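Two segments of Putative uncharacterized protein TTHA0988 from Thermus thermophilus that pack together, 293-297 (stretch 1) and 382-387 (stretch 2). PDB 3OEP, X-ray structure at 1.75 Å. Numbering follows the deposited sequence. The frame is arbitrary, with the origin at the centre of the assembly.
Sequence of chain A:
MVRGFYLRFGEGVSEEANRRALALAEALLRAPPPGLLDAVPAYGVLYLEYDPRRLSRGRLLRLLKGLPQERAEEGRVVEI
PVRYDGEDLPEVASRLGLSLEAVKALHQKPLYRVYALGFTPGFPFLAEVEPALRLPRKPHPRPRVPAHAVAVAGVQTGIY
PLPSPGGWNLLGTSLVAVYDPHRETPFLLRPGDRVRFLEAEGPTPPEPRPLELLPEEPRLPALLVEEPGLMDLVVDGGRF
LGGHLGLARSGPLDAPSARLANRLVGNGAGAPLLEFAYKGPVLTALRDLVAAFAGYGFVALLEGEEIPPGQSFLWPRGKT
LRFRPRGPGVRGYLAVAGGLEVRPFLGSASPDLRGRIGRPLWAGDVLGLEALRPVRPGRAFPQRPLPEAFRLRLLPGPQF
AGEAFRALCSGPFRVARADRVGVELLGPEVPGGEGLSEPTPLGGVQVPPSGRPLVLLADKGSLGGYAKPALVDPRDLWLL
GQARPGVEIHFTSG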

# COMPACT_ATOMS: atom_id res chain seq x y z
N PHE A 293 20.32 14.35 7.16
CA PHE A 293 19.05 14.85 6.69
C PHE A 293 19.10 14.93 5.17
O PHE A 293 20.07 15.43 4.60
CB PHE A 293 18.78 16.22 7.31
CG PHE A 293 17.61 16.94 6.71
CD1 PHE A 293 17.74 18.24 6.25
CD2 PHE A 293 16.38 16.31 6.59
CE1 PHE A 293 16.66 18.91 5.69
CE2 PHE A 293 15.29 16.97 6.03
CZ PHE A 293 15.44 18.27 5.57
N ALA A 294 18.09 14.38 4.51
CA ALA A 294 18.00 14.42 3.05
C ALA A 294 16.54 14.56 2.64
O ALA A 294 15.64 14.43 3.48
CB ALA A 294 18.62 13.18 2.42
N GLY A 295 16.31 14.82 1.36
CA GLY A 295 14.96 15.10 0.87
C GLY A 295 14.73 16.59 0.72
O GLY A 295 15.68 17.36 0.55
N TYR A 296 13.47 16.99 0.77
CA TYR A 296 13.07 18.35 0.42
C TYR A 296 11.98 18.85 1.34
O TYR A 296 11.41 18.10 2.12
CB TYR A 296 12.59 18.39 -1.04
CG TYR A 296 13.58 17.80 -2.01
CD1 TYR A 296 14.54 18.59 -2.63
CD2 TYR A 296 13.56 16.44 -2.31
CE1 TYR A 296 15.46 18.04 -3.51
CE2 TYR A 296 14.47 15.88 -3.18
CZ TYR A 296 15.41 16.68 -3.78
OH TYR A 296 16.31 16.12 -4.65
N GLY A 297 11.71 20.15 1.26
CA GLY A 297 10.60 20.75 2.00
C GLY A 297 10.95 21.33 3.35
O GLY A 297 10.11 21.95 3.99
N PRO A 382 25.62 15.99 -3.23
CA PRO A 382 24.65 16.90 -3.84
C PRO A 382 23.31 16.22 -4.09
O PRO A 382 23.27 15.07 -4.51
CB PRO A 382 25.32 17.27 -5.17
CG PRO A 382 26.16 16.08 -5.49
CD PRO A 382 26.72 15.66 -4.16
N GLN A 383 22.23 16.92 -3.80
CA GLN A 383 20.91 16.43 -4.16
C GLN A 383 20.54 16.96 -5.53
O GLN A 383 20.84 18.11 -5.85
CB GLN A 383 19.85 16.89 -3.16
CG GLN A 383 20.12 16.47 -1.75
CD GLN A 383 18.86 16.44 -0.92
OE1 GLN A 383 18.60 15.48 -0.21
NE2 GLN A 383 18.05 17.49 -1.04
N ARG A 384 19.86 16.13 -6.31
CA ARG A 384 19.25 16.60 -7.55
C ARG A 384 18.26 17.73 -7.21
O ARG A 384 17.59 17.67 -6.18
CB ARG A 384 18.54 15.45 -8.27
CG ARG A 384 17.37 14.85 -7.52
CD ARG A 384 16.84 13.57 -8.17
NE ARG A 384 17.75 12.43 -8.04
CZ ARG A 384 17.42 11.16 -8.25
NH1 ARG A 384 16.18 10.82 -8.60
NH2 ARG A 384 18.33 10.20 -8.10
N PRO A 385 18.19 18.76 -8.06
CA PRO A 385 17.22 19.81 -7.76
C PRO A 385 15.78 19.32 -7.95
O PRO A 385 15.52 18.46 -8.79
CB PRO A 385 17.56 20.91 -8.76
CG PRO A 385 18.26 20.23 -9.87
CD PRO A 385 19.01 19.10 -9.24
N LEU A 386 14.88 19.87 -7.15
CA LEU A 386 13.46 19.57 -7.27
C LEU A 386 12.83 20.69 -8.08
O LEU A 386 12.84 21.84 -7.65
CB LEU A 386 12.82 19.50 -5.89
CG LEU A 386 11.34 19.13 -5.84
CD1 LEU A 386 11.10 17.72 -6.34
CD2 LEU A 386 10.82 19.29 -4.42
N PRO A 387 12.28 20.37 -9.27
CA PRO A 387 11.71 21.43 -10.10
C PRO A 387 10.38 21.94 -9.56
O PRO A 387 9.71 21.24 -8.80
CB PRO A 387 11.53 20.75 -11.46
CG PRO A 387 11.33 19.32 -11.14
CD PRO A 387 12.12 19.04 -9.88

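Stretch 1 is the end of a β-strand, residues 293 to 295, running into a loop at Tyr296; stretch 2 has no regular helix or strand. Their backbones stay well apart, with CA atoms 7.9 Å apart between Gly295 and Gln383 and 7.8 Å between Tyr296 and Leu386, so side chains must bridge the gap.

Gln383 does so by making its amide imitate a neighbouring strand. Extended at chi2 (t), it accepts a hydrogen bond at OE1 from Gly295 N (2.9 Å) and donates one from NE2 to Gly295 O (2.9 Å). A primary amide, with donor and acceptor side by side, suits this paired demand and satisfies both polar groups of a buried residue. Gly295 itself has phi/psi of 99/-156, where a CB would jam against the preceding carbonyl oxygen; glycine fits here.

From stretch 1, Tyr296 points its CA-to-CB bond toward stretch 2 and supplies the largest share of the 294 Å² buried. Its ring lies between Gln383 NE2 over one face and Leu386 CB over the opposite face, the latter 4.1 Å from the ring centroid in a CH-pi contact. Aliphatic Leu386, its CA-to-CB bond toward stretch 1, suits this place by laying nonpolar C-H groups on the aromatic face. At the ring edge, Tyr296 OH donates a short hydrogen bond to Arg384 O (2.5 Å); the hydroxyl at the ring's tip reaches this backbone carbonyl.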